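Local atomic coordinates of transcriptional regulator (Streptococcus thermophilus LMD-9, PDB entry 5JUF), a protein that probably senses a competence-inducing signal peptide through its tetratricopeptide domain and activates transcription of competence genes through its helix-turn-helix domain. Residues L130-W135 with H172-K177; N208-I213 with V230-A235; K273-A278 with E288-G293; V201-L206 with E238-Y243. All blocks are in the same frame, centred on the assembly; numbering follows the deposited sequence.

Contact 1: residues L130-W135 with H172-K177. With SO4 (sulfate ion), chain E.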
loop_
_atom_site.group_PDB
_atom_site.type_symbol
_atom_site.label_atom_id
_atom_site.label_comp_id
_atom_site.label_asym_id
_atom_site.label_seq_id
_atom_site.Cartn_x
_atom_site.Cartn_y
_atom_site.Cartn_z
ATOM N N LEU A 130 -5.401 -0.299 9.582
ATOM C CA LEU A 130 -6.668 0.269 10.041
ATOM C C LEU A 130 -6.934 -0.042 11.504
ATOM O O LEU A 130 -7.514 0.782 12.219
ATOM C CB LEU A 130 -7.826 -0.255 9.193
ATOM C CG LEU A 130 -8.139 0.477 7.903
ATOM C CD1 LEU A 130 -9.106 -0.373 7.109
ATOM C CD2 LEU A 130 -8.758 1.832 8.221
ATOM N N SER A 131 -6.559 -1.236 11.959
ATOM C CA SER A 131 -6.743 -1.583 13.360
ATOM C C SER A 131 -5.586 -1.124 14.232
ATOM O O SER A 131 -5.603 -1.394 15.434
ATOM C CB SER A 131 -6.926 -3.095 13.516
ATOM O OG SER A 131 -5.729 -3.775 13.171
ATOM N N PHE A 132 -4.588 -0.456 13.654
ATOM C CA PHE A 132 -3.382 -0.039 14.375
ATOM C C PHE A 132 -2.780 -1.216 15.142
ATOM O O PHE A 132 -2.453 -1.135 16.328
ATOM C CB PHE A 132 -3.669 1.142 15.302
ATOM C CG PHE A 132 -2.447 1.930 15.661
ATOM C CD1 PHE A 132 -1.773 2.664 14.694
ATOM C CD2 PHE A 132 -1.964 1.936 16.962
ATOM C CE1 PHE A 132 -0.643 3.393 15.017
ATOM C CE2 PHE A 132 -0.833 2.662 17.298
ATOM C CZ PHE A 132 -0.172 3.394 16.323
ATOM N N THR A 133 -2.671 -2.338 14.447
ATOM C CA THR A 133 -2.028 -3.523 14.975
ATOM C C THR A 133 -0.534 -3.419 14.715
ATOM O O THR A 133 -0.120 -3.224 13.571
ATOM C CB THR A 133 -2.605 -4.775 14.317
ATOM O OG1 THR A 133 -3.958 -4.936 14.747
ATOM C CG2 THR A 133 -1.794 -6.004 14.694
ATOM N N SER A 134 0.265 -3.538 15.776
ATOM C CA SER A 134 1.716 -3.475 15.630
ATOM C C SER A 134 2.204 -4.553 14.673
ATOM O O SER A 134 1.826 -5.723 14.791
ATOM C CB SER A 134 2.393 -3.644 16.985
ATOM O OG SER A 134 1.921 -2.673 17.901
ATOM N N TRP A 135 3.057 -4.163 13.726
ATOM C CA TRP A 135 3.596 -5.159 12.813
ATOM C C TRP A 135 4.421 -6.204 13.556
ATOM O O TRP A 135 4.547 -7.338 13.079
ATOM C CB TRP A 135 4.429 -4.482 11.716
ATOM C CG TRP A 135 5.591 -3.718 12.254
ATOM C CD1 TRP A 135 5.621 -2.391 12.584
ATOM C CD2 TRP A 135 6.890 -4.233 12.538
ATOM N NE1 TRP A 135 6.864 -2.053 13.057
ATOM C CE2 TRP A 135 7.663 -3.164 13.036
ATOM C CE3 TRP A 135 7.480 -5.498 12.423
ATOM C CZ2 TRP A 135 8.987 -3.321 13.421
ATOM C CZ3 TRP A 135 8.805 -5.648 12.803
ATOM C CH2 TRP A 135 9.540 -4.566 13.298
ATOM N N HIS A 172 5.858 0.869 9.348
ATOM C CA HIS A 172 7.013 0.481 10.167
ATOM C C HIS A 172 7.781 1.699 10.679
ATOM O O HIS A 172 8.435 1.629 11.728
ATOM C CB HIS A 172 7.990 -0.407 9.381
ATOM C CG HIS A 172 7.547 -1.830 9.217
ATOM N ND1 HIS A 172 6.418 -2.184 8.509
ATOM C CD2 HIS A 172 8.110 -2.989 9.632
ATOM C CE1 HIS A 172 6.298 -3.500 8.507
ATOM N NE2 HIS A 172 7.311 -4.013 9.183
ATOM N N LEU A 173 7.739 2.809 9.950
ATOM C CA LEU A 173 8.520 3.987 10.318
ATOM C C LEU A 173 7.802 4.909 11.294
ATOM O O LEU A 173 8.428 5.844 11.805
ATOM C CB LEU A 173 8.895 4.789 9.068
ATOM C CG LEU A 173 9.737 4.087 8.006
ATOM C CD1 LEU A 173 10.166 5.109 6.953
ATOM C CD2 LEU A 173 10.936 3.386 8.615
ATOM N N TYR A 174 6.519 4.668 11.559
ATOM C CA TYR A 174 5.718 5.537 12.416
ATOM C C TYR A 174 6.350 5.691 13.798
ATOM O O TYR A 174 6.615 4.702 14.487
ATOM C CB TYR A 174 4.311 4.956 12.532
ATOM C CG TYR A 174 3.358 5.770 13.373
ATOM C CD1 TYR A 174 2.655 6.828 12.822
ATOM C CD2 TYR A 174 3.151 5.469 14.715
ATOM C CE1 TYR A 174 1.779 7.570 13.580
ATOM C CE2 TYR A 174 2.274 6.208 15.483
ATOM C CZ TYR A 174 1.592 7.258 14.907
ATOM O OH TYR A 174 0.718 8.005 15.652
ATOM N N GLY A 175 6.602 6.938 14.199
ATOM C CA GLY A 175 7.171 7.208 15.503
ATOM C C GLY A 175 8.579 6.703 15.727
ATOM O O GLY A 175 9.044 6.700 16.872
ATOM N N ARG A 176 9.292 6.294 14.681
ATOM C CA ARG A 176 10.609 5.679 14.833
ATOM C C ARG A 176 11.716 6.706 14.602
ATOM O O ARG A 176 11.866 7.223 13.487
ATOM C CB ARG A 176 10.772 4.494 13.880
ATOM C CG ARG A 176 10.067 3.226 14.343
ATOM C CD ARG A 176 10.644 2.727 15.656
ATOM N NE ARG A 176 10.287 1.341 15.946
ATOM C CZ ARG A 176 10.970 0.288 15.507
ATOM N NH1 ARG A 176 12.043 0.459 14.748
ATOM N NH2 ARG A 176 10.575 -0.937 15.824
ATOM N N LYS A 177 12.509 6.972 15.650
ATOM C CA LYS A 177 13.615 7.920 15.536
ATOM C C LYS A 177 14.706 7.397 14.611
ATOM O O LYS A 177 15.340 8.175 13.889
ATOM C CB LYS A 177 14.215 8.212 16.913
ATOM C CG LYS A 177 13.215 8.433 18.032
ATOM C CD LYS A 177 13.930 8.378 19.379
ATOM C CE LYS A 177 12.959 8.436 20.548
ATOM N NZ LYS A 177 13.683 8.407 21.849
HETATM S S SO4 E . 13.513 4.182 17.831
HETATM O O1 SO4 E . 13.519 5.039 19.012
HETATM O O2 SO4 E . 12.734 4.839 16.802
HETATM O O3 SO4 E . 12.927 2.885 18.159
HETATM O O4 SO4 E . 14.866 3.986 17.326
#
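Trp135 and His172 mark the closest backbone approach, their CA atoms 7.1 Å apart, where two helix exits meet: helix 117-130 is left through a Schellman motif, with positive phi at Phe132, and helix 160-173 through a type II turn from Leu173 to Arg176. The two aromatic side chains stack face to face. The five-membered ring of Trp135 and the imidazole have centroids 3.7 Å apart and planes at 22°, with the His172 CD2 corner over the centre of the indole. A Trp135 chi1 of 61° swings the indole onto the imidazole. Trp135 CB sits over the face of the same His172 ring as a CH-pi partner. Rotation of the imidazole is fixed at both nitrogens, NE2 by Glu142 and ND1 by the backbone oxygen of Tyr168. At the rim of the indole, Arg176 NH2 lies 3.7 Å from Trp135 CZ2, near the ring plane. A second aromatic pair is looser: the edge of Phe132 points at the face of Tyr174 in an offset T-shape, planes at 83°. The sulfate beside Arg176 and Lys177 is probably from the crystallisation liquor, and its very short approach to Lys177 N is doubtful. Within the tetratricopeptide domain this surface contact joins the loop before helix 139-152 to the end of helix 160-173; Phe171 and Tyr168 of that helix also touch Phe132 and Trp135.

Contact 2: residues N208-I213 with V230-A235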
loop_
_atom_site.group_PDB
_atom_site.type_symbol
_atom_site.label_atom_id
_atom_site.label_comp_id
_atom_site.label_asym_id
_atom_site.label_seq_id
_atom_site.Cartn_x
_atom_site.Cartn_y
_atom_site.Cartn_z
ATOM N N ASN A 208 -2.893 8.428 -0.053
ATOM C CA ASN A 208 -2.609 8.085 1.333
ATOM C C ASN A 208 -1.112 7.884 1.563
ATOM O O ASN A 208 -0.591 8.242 2.625
ATOM C CB ASN A 208 -3.428 6.853 1.727
ATOM C CG ASN A 208 -4.918 7.177 1.855
ATOM O OD1 ASN A 208 -5.282 8.322 2.120
ATOM N ND2 ASN A 208 -5.773 6.184 1.663
ATOM N N ASP A 209 -0.401 7.338 0.578
ATOM C CA ASP A 209 1.050 7.244 0.702
ATOM C C ASP A 209 1.695 8.628 0.743
ATOM O O ASP A 209 2.651 8.848 1.493
ATOM C CB ASP A 209 1.629 6.424 -0.450
ATOM C CG ASP A 209 1.529 4.923 -0.214
ATOM O OD1 ASP A 209 1.056 4.513 0.858
ATOM O OD2 ASP A 209 1.945 4.152 -1.104
ATOM N N LEU A 210 1.192 9.580 -0.058
ATOM C CA LEU A 210 1.751 10.931 -0.013
ATOM C C LEU A 210 1.532 11.571 1.357
ATOM O O LEU A 210 2.414 12.264 1.873
ATOM C CB LEU A 210 1.158 11.808 -1.131
ATOM C CG LEU A 210 1.506 11.376 -2.574
ATOM C CD1 LEU A 210 0.608 12.045 -3.607
ATOM C CD2 LEU A 210 2.960 11.653 -2.896
ATOM N N MET A 211 0.360 11.351 1.960
ATOM C CA MET A 211 0.091 11.900 3.289
ATOM C C MET A 211 1.002 11.271 4.331
ATOM O O MET A 211 1.462 11.949 5.258
ATOM C CB MET A 211 -1.374 11.669 3.689
ATOM C CG MET A 211 -2.419 12.375 2.847
ATOM S SD MET A 211 -2.292 14.170 2.845
ATOM C CE MET A 211 -2.115 14.489 4.604
ATOM N N ALA A 212 1.258 9.965 4.207
ATOM C CA ALA A 212 2.199 9.314 5.116
ATOM C C ALA A 212 3.597 9.895 4.962
ATOM O O ALA A 212 4.299 10.123 5.957
ATOM C CB ALA A 212 2.213 7.801 4.869
ATOM N N ILE A 213 4.013 10.160 3.718
ATOM C CA ILE A 213 5.324 10.763 3.484
ATOM C C ILE A 213 5.396 12.143 4.126
ATOM O O ILE A 213 6.373 12.490 4.806
ATOM C CB ILE A 213 5.606 10.843 1.974
ATOM C CG1 ILE A 213 5.816 9.437 1.401
ATOM C CG2 ILE A 213 6.781 11.786 1.690
ATOM C CD1 ILE A 213 5.746 9.403 -0.115
ATOM N N VAL A 230 3.241 18.007 -1.616
ATOM C CA VAL A 230 1.996 18.776 -1.582
ATOM C C VAL A 230 1.390 18.892 -2.980
ATOM O O VAL A 230 0.191 18.653 -3.177
ATOM C CB VAL A 230 2.242 20.163 -0.964
ATOM C CG1 VAL A 230 1.025 21.072 -1.186
ATOM C CG2 VAL A 230 2.564 20.028 0.524
ATOM N N ASP A 231 2.207 19.280 -3.967
ATOM C CA ASP A 231 1.708 19.454 -5.330
ATOM C C ASP A 231 1.181 18.147 -5.911
ATOM O O ASP A 231 0.150 18.138 -6.598
ATOM C CB ASP A 231 2.803 20.025 -6.232
ATOM C CG ASP A 231 3.086 21.482 -5.948
ATOM O OD1 ASP A 231 2.202 22.168 -5.380
ATOM O OD2 ASP A 231 4.192 21.944 -6.305
ATOM N N LYS A 232 1.869 17.033 -5.663
ATOM C CA LYS A 232 1.353 15.778 -6.205
ATOM C C LYS A 232 0.055 15.364 -5.521
ATOM O O LYS A 232 -0.833 14.799 -6.168
ATOM C CB LYS A 232 2.385 14.654 -6.100
ATOM C CG LYS A 232 2.074 13.516 -7.076
ATOM C CD LYS A 232 3.103 12.417 -7.058
ATOM C CE LYS A 232 2.876 11.422 -8.203
ATOM N NZ LYS A 232 3.312 11.917 -9.556
ATOM N N ALA A 233 -0.079 15.632 -4.221
ATOM C CA ALA A 233 -1.334 15.325 -3.542
ATOM C C ALA A 233 -2.479 16.145 -4.131
ATOM O O ALA A 233 -3.584 15.628 -4.339
ATOM C CB ALA A 233 -1.194 15.583 -2.036
ATOM N N LEU A 234 -2.226 17.424 -4.421
ATOM C CA LEU A 234 -3.263 18.262 -5.019
ATOM C C LEU A 234 -3.635 17.768 -6.413
ATOM O O LEU A 234 -4.802 17.821 -6.812
ATOM C CB LEU A 234 -2.797 19.719 -5.076
ATOM C CG LEU A 234 -2.675 20.467 -3.740
ATOM C CD1 LEU A 234 -1.991 21.793 -3.963
ATOM C CD2 LEU A 234 -4.041 20.669 -3.104
ATOM N N ALA A 235 -2.654 17.281 -7.169
ATOM C CA ALA A 235 -2.939 16.757 -8.501
ATOM C C ALA A 235 -3.787 15.488 -8.430
ATOM O O ALA A 235 -4.705 15.306 -9.236
ATOM C CB ALA A 235 -1.631 16.484 -9.247
#
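Leu210 points from helix 200-219 at Ala233 and Lys232 of helix 226-240, the two successive helices forming a helical hairpin in the tetratricopeptide domain. They run in broadly opposite directions, and the CA atoms of Leu210 and Ala233 come within 6.4 Å. Orientation divides the work unequally: a single methyl, Leu210 CD1, makes the closest approaches from its helix, and it presses on the backbone of the partner as much as on side chains. Leu210 CD1 is 3.7 Å from Ala233 N and 3.9 Å from Lys232 C, so the methyl rests against the peptide joining the two residues. Ala233 turns its methyl to the same leucine, Leu210 CD1 to Ala233 CB being 4.3 Å; the shortness of that side chain fits the close approach of the helices. Lys232 behaves as two parts. Its CB and CG lie beside Leu210 CD1, an apolar flank, while the rest of the chain leads away. With chi1 at -160° its CG is anti to the backbone N, and the chain then runs extended until a bend at chi4, beyond which NZ is hydrogen-bonded to the backbone oxygens of Gln194 and Leu192. The buried leucine also packs on Val191 and Leu192 of helix 181-192, which ties that helix to the hairpin. No hydrogen bond crosses between the segments; the evidence is of van der Waals packing, with Leu210 CD1 standing 4.0 Å from Lys232 CB.

Contact 3: residues K273-A278 with E288-G293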
loop_
_atom_site.group_PDB
_atom_site.type_symbol
_atom_site.label_atom_id
_atom_site.label_comp_id
_atom_site.label_asym_id
_atom_site.label_seq_id
_atom_site.Cartn_x
_atom_site.Cartn_y
_atom_site.Cartn_z
ATOM N N LYS A 273 -7.507 28.742 4.557
ATOM C CA LYS A 273 -8.017 28.101 3.348
ATOM C C LYS A 273 -8.602 26.728 3.662
ATOM O O LYS A 273 -9.666 26.367 3.150
ATOM C CB LYS A 273 -6.916 27.990 2.290
ATOM C CG LYS A 273 -6.477 29.323 1.688
ATOM C CD LYS A 273 -5.342 29.112 0.688
ATOM C CE LYS A 273 -4.802 30.436 0.157
ATOM N NZ LYS A 273 -3.682 30.224 -0.810
ATOM N N ALA A 274 -7.922 25.950 4.507
ATOM C CA ALA A 274 -8.447 24.644 4.891
ATOM C C ALA A 274 -9.782 24.773 5.608
ATOM O O ALA A 274 -10.718 24.010 5.337
ATOM C CB ALA A 274 -7.438 23.905 5.775
ATOM N N ILE A 275 -9.878 25.734 6.531
ATOM C CA ILE A 275 -11.089 25.924 7.324
ATOM C C ILE A 275 -12.253 26.339 6.431
ATOM O O ILE A 275 -13.364 25.802 6.539
ATOM C CB ILE A 275 -10.836 26.960 8.435
ATOM C CG1 ILE A 275 -9.838 26.402 9.461
ATOM C CG2 ILE A 275 -12.148 27.389 9.081
ATOM C CD1 ILE A 275 -9.240 27.455 10.409
ATOM N N VAL A 276 -12.020 27.314 5.545
ATOM C CA VAL A 276 -13.085 27.755 4.645
ATOM C C VAL A 276 -13.549 26.598 3.769
ATOM O O VAL A 276 -14.753 26.391 3.578
ATOM C CB VAL A 276 -12.624 28.958 3.802
ATOM C CG1 VAL A 276 -13.597 29.206 2.667
ATOM C CG2 VAL A 276 -12.510 30.213 4.675
ATOM N N PHE A 277 -12.606 25.807 3.255
ATOM C CA PHE A 277 -12.966 24.672 2.406
ATOM C C PHE A 277 -13.809 23.660 3.177
ATOM O O PHE A 277 -14.866 23.226 2.700
ATOM C CB PHE A 277 -11.701 24.011 1.839
ATOM C CG PHE A 277 -11.940 23.181 0.588
ATOM C CD1 PHE A 277 -12.557 21.932 0.660
ATOM C CD2 PHE A 277 -11.516 23.637 -0.659
ATOM C CE1 PHE A 277 -12.762 21.160 -0.493
ATOM C CE2 PHE A 277 -11.734 22.880 -1.817
ATOM C CZ PHE A 277 -12.353 21.641 -1.734
ATOM N N ALA A 278 -13.359 23.275 4.380
ATOM C CA ALA A 278 -14.163 22.391 5.225
ATOM C C ALA A 278 -15.548 22.976 5.471
ATOM O O ALA A 278 -16.555 22.254 5.440
ATOM C CB ALA A 278 -13.454 22.131 6.561
ATOM N N GLU A 288 -13.944 21.943 12.651
ATOM C CA GLU A 288 -13.533 22.213 14.030
ATOM C C GLU A 288 -12.198 21.563 14.360
ATOM O O GLU A 288 -11.426 22.102 15.162
ATOM C CB GLU A 288 -14.609 21.729 14.995
ATOM C CG GLU A 288 -15.892 22.493 14.853
ATOM C CD GLU A 288 -15.682 23.995 14.980
ATOM O OE1 GLU A 288 -14.955 24.427 15.904
ATOM O OE2 GLU A 288 -16.234 24.741 14.147
ATOM N N SER A 289 -11.909 20.415 13.750
ATOM C CA SER A 289 -10.628 19.760 13.966
ATOM C C SER A 289 -9.485 20.602 13.408
ATOM O O SER A 289 -8.411 20.686 14.016
ATOM C CB SER A 289 -10.650 18.372 13.327
ATOM O OG SER A 289 -9.403 17.727 13.482
ATOM N N ILE A 290 -9.704 21.254 12.265
ATOM C CA ILE A 290 -8.665 22.104 11.686
ATOM C C ILE A 290 -8.523 23.398 12.484
ATOM O O ILE A 290 -7.407 23.892 12.706
ATOM C CB ILE A 290 -8.970 22.364 10.198
ATOM C CG1 ILE A 290 -8.936 21.035 9.439
ATOM C CG2 ILE A 290 -7.960 23.325 9.605
ATOM C CD1 ILE A 290 -9.226 21.144 7.964
ATOM N N LYS A 291 -9.643 23.961 12.937
ATOM C CA LYS A 291 -9.585 25.159 13.768
ATOM C C LYS A 291 -8.815 24.893 15.059
ATOM O O LYS A 291 -8.044 25.743 15.516
ATOM C CB LYS A 291 -10.999 25.655 14.054
ATOM C CG LYS A 291 -11.642 26.328 12.856
ATOM C CD LYS A 291 -13.163 26.387 12.955
ATOM C CE LYS A 291 -13.617 27.144 14.151
ATOM N NZ LYS A 291 -15.095 27.391 14.088
ATOM N N ALA A 292 -8.996 23.705 15.649
ATOM C CA ALA A 292 -8.194 23.310 16.804
ATOM C C ALA A 292 -6.714 23.228 16.450
ATOM O O ALA A 292 -5.856 23.653 17.235
ATOM C CB ALA A 292 -8.683 21.967 17.349
ATOM N N GLY A 293 -6.392 22.672 15.279
ATOM C CA GLY A 293 -4.997 22.602 14.871
ATOM C C GLY A 293 -4.373 23.977 14.718
ATOM O O GLY A 293 -3.254 24.221 15.185
#
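Lys291, which lies against Ile275, grips a flat group, the carboxylate of Glu288, in a salt bridge that lies within one helix rather than across the contact. Lys291 NZ meets Glu288 OE2 at 2.9 Å on the syn side, 15° out of the carboxylate plane. No ring face is packed between the segments, since Phe277 turns to Lys246 and Pro247 of helix 246-260. The contact itself is aliphatic. Ile290 CG2 fits between two residues, 3.6 Å from Ile275 CG1 and 3.9 Å from Ala274 CB. The two isoleucine side chains run alongside each other, pointing opposite ways, while the Lys291 chain lies roughly perpendicular to that of Ile275, its CG 3.6 Å from Ile275 CD1. A bend at chi3 (60°) then carries the lysine amine from this apolar flank to Glu288. Helix 246-260 adds Phe250 against Ala274 and Pro247 against Ile290. The segment axes approach to 9.1 Å at 166°, nearly antiparallel, and helices 264-280 and 284-296 form an antiparallel helical hairpin, an arrangement consistent with the tetratricopeptide family of this region.

Contact 4: residues V201-L206 with E238-Y243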
loop_
_atom_site.group_PDB
_atom_site.type_symbol
_atom_site.label_atom_id
_atom_site.label_comp_id
_atom_site.label_asym_id
_atom_site.label_seq_id
_atom_site.Cartn_x
_atom_site.Cartn_y
_atom_site.Cartn_z
ATOM N N VAL A 201 -8.945 3.962 -7.638
ATOM C CA VAL A 201 -8.410 3.076 -6.613
ATOM C C VAL A 201 -6.918 3.323 -6.442
ATOM O O VAL A 201 -6.421 3.504 -5.326
ATOM C CB VAL A 201 -8.704 1.610 -6.976
ATOM C CG1 VAL A 201 -8.076 0.661 -5.941
ATOM C CG2 VAL A 201 -10.212 1.393 -7.090
ATOM N N TYR A 202 -6.182 3.331 -7.556
ATOM C CA TYR A 202 -4.756 3.624 -7.504
ATOM C C TYR A 202 -4.502 4.983 -6.865
ATOM O O TYR A 202 -3.644 5.125 -5.977
ATOM C CB TYR A 202 -4.182 3.585 -8.919
ATOM C CG TYR A 202 -2.681 3.758 -8.986
ATOM C CD1 TYR A 202 -1.835 2.660 -8.855
ATOM C CD2 TYR A 202 -2.107 5.019 -9.199
ATOM C CE1 TYR A 202 -0.451 2.803 -8.922
ATOM C CE2 TYR A 202 -0.718 5.178 -9.266
ATOM C CZ TYR A 202 0.104 4.061 -9.133
ATOM O OH TYR A 202 1.481 4.194 -9.198
ATOM N N ASN A 203 -5.247 5.998 -7.312
ATOM C CA ASN A 203 -4.989 7.363 -6.874
ATOM C C ASN A 203 -5.244 7.537 -5.385
ATOM O O ASN A 203 -4.542 8.308 -4.720
ATOM C CB ASN A 203 -5.848 8.340 -7.686
ATOM C CG ASN A 203 -5.440 8.394 -9.143
ATOM O OD1 ASN A 203 -4.415 7.830 -9.528
ATOM N ND2 ASN A 203 -6.230 9.092 -9.961
ATOM N N ILE A 204 -6.265 6.860 -4.847
ATOM C CA ILE A 204 -6.544 6.957 -3.415
ATOM C C ILE A 204 -5.389 6.373 -2.615
ATOM O O ILE A 204 -4.916 6.969 -1.641
ATOM C CB ILE A 204 -7.876 6.258 -3.080
ATOM C CG1 ILE A 204 -9.046 7.117 -3.554
ATOM C CG2 ILE A 204 -7.980 5.992 -1.576
ATOM C CD1 ILE A 204 -10.381 6.419 -3.496
ATOM N N VAL A 205 -4.905 5.199 -3.027
ATOM C CA VAL A 205 -3.781 4.582 -2.327
ATOM C C VAL A 205 -2.541 5.450 -2.455
ATOM O O VAL A 205 -1.819 5.673 -1.478
ATOM C CB VAL A 205 -3.529 3.160 -2.861
ATOM C CG1 VAL A 205 -2.215 2.632 -2.316
ATOM C CG2 VAL A 205 -4.685 2.236 -2.464
ATOM N N LEU A 206 -2.281 5.960 -3.661
ATOM C CA LEU A 206 -1.192 6.911 -3.855
ATOM C C LEU A 206 -1.347 8.126 -2.937
ATOM O O LEU A 206 -0.382 8.560 -2.297
ATOM C CB LEU A 206 -1.146 7.336 -5.326
ATOM C CG LEU A 206 -0.102 8.386 -5.728
ATOM C CD1 LEU A 206 1.314 7.874 -5.406
ATOM C CD2 LEU A 206 -0.229 8.767 -7.199
ATOM N N GLU A 238 -7.298 16.478 -7.726
ATOM C CA GLU A 238 -7.988 16.991 -8.905
ATOM C C GLU A 238 -8.355 15.863 -9.865
ATOM O O GLU A 238 -9.450 15.864 -10.439
ATOM C CB GLU A 238 -7.120 18.045 -9.607
ATOM C CG GLU A 238 -7.769 18.703 -10.815
ATOM C CD GLU A 238 -8.850 19.704 -10.433
ATOM O OE1 GLU A 238 -8.971 20.029 -9.231
ATOM O OE2 GLU A 238 -9.578 20.167 -11.337
ATOM N N LYS A 239 -7.463 14.892 -10.055
ATOM C CA LYS A 239 -7.741 13.838 -11.028
ATOM C C LYS A 239 -8.901 12.955 -10.582
ATOM O O LYS A 239 -9.740 12.566 -11.402
ATOM C CB LYS A 239 -6.498 12.989 -11.275
ATOM C CG LYS A 239 -5.540 13.571 -12.303
ATOM C CD LYS A 239 -6.176 13.655 -13.691
ATOM C CE LYS A 239 -6.384 12.276 -14.307
ATOM N NZ LYS A 239 -6.528 12.361 -15.803
ATOM N N SER A 240 -8.976 12.642 -9.290
ATOM C CA SER A 240 -10.005 11.750 -8.768
ATOM C C SER A 240 -11.096 12.480 -7.988
ATOM O O SER A 240 -11.926 11.822 -7.353
ATOM C CB SER A 240 -9.364 10.668 -7.891
ATOM O OG SER A 240 -8.617 9.771 -8.696
ATOM N N GLN A 241 -11.114 13.815 -8.013
ATOM C CA GLN A 241 -12.141 14.616 -7.331
ATOM C C GLN A 241 -12.275 14.244 -5.852
ATOM O O GLN A 241 -13.377 14.059 -5.326
ATOM C CB GLN A 241 -13.482 14.487 -8.052
ATOM C CG GLN A 241 -13.443 14.953 -9.511
ATOM C CD GLN A 241 -13.352 16.469 -9.640
ATOM O OE1 GLN A 241 -14.348 17.182 -9.451
ATOM N NE2 GLN A 241 -12.156 16.971 -9.965
ATOM N N LEU A 242 -11.138 14.169 -5.162
ATOM C CA LEU A 242 -11.115 13.777 -3.745
ATOM C C LEU A 242 -11.220 15.004 -2.831
ATOM O O LEU A 242 -10.384 15.246 -1.963
ATOM C CB LEU A 242 -9.849 12.991 -3.441
ATOM C CG LEU A 242 -9.550 11.858 -4.413
ATOM C CD1 LEU A 242 -8.245 11.187 -4.025
ATOM C CD2 LEU A 242 -10.712 10.879 -4.404
ATOM N N TYR A 243 -12.310 15.756 -3.001
ATOM C CA TYR A 243 -12.317 17.110 -2.453
ATOM C C TYR A 243 -12.348 17.130 -0.931
ATOM O O TYR A 243 -11.834 18.076 -0.333
ATOM C CB TYR A 243 -13.471 17.908 -3.062
ATOM C CG TYR A 243 -13.111 18.362 -4.461
ATOM C CD1 TYR A 243 -11.882 18.971 -4.708
ATOM C CD2 TYR A 243 -13.959 18.131 -5.534
ATOM C CE1 TYR A 243 -11.515 19.365 -5.982
ATOM C CE2 TYR A 243 -13.603 18.522 -6.814
ATOM C CZ TYR A 243 -12.376 19.140 -7.029
ATOM O OH TYR A 243 -12.006 19.537 -8.294
#
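Asn203 and Ser240 form the tight part of the contact: Asn203 ND2 donates to Ser240 OG at 2.8 Å with an N-H...O angle of 160°. That angle makes the bond nearly straight, and the hydroxyl oxygen lies close to the amide plane (10° out of it), where the N-H points. Asn203 CB also comes within 3.3 Å of Ser240 OG, which seats the hydroxyl against the root of the buried side chain as well as its tip. Both polar atoms have second partners, ND2 the backbone oxygen of Trp197 and OG the carboxylate of Asp200, and this network should restrict rotation of both groups. The bond ties helix 200-219 near its start to the end region of helix 226-240, the open end of a helical hairpin in the tetratricopeptide domain. Away from it the contact slackens. Ile204 CG1 and Leu242 CD1 touch at 4.2 Å, their side chains meeting at a slant, and Leu242, the centre of an inverse gamma turn, also rests its side chain on Val236. Lys239 merely brushes Asn203 with its CB before its chain leads off. The exposed Gln241, with positive phi (53°), faces the other way and folds back on its own segment, where Gln241 NE2 donates to Glu238 O at 3.0 Å. Nearby, Tyr243 OH reaches Glu238 OE1 at 3.2 Å from above the carboxylate plane.

Overall arrangement
Reading from the N terminus, contact 1 comes first, closing a loop of 36 residues that carries helix 139-152 and most of helix 160-173. Contact 4 opens next on helix 200-219 and closes at the end of helix 226-240; contact 2 is nested inside it, on the same two helices, with centres 10 Å apart and Leu206 CD2 4.2 Å from Lys232 CE. Contact 3 follows in series and joins the last two helices. None of the contacts cross. Phe277 CE1 of contact 3 lies 3.2 Å from Tyr243 O of contact 4, bringing helix 264-280 against the connection that follows helix 226-240, whereas contact 1 stands apart, its nearest atoms about 8 Å from contact 2.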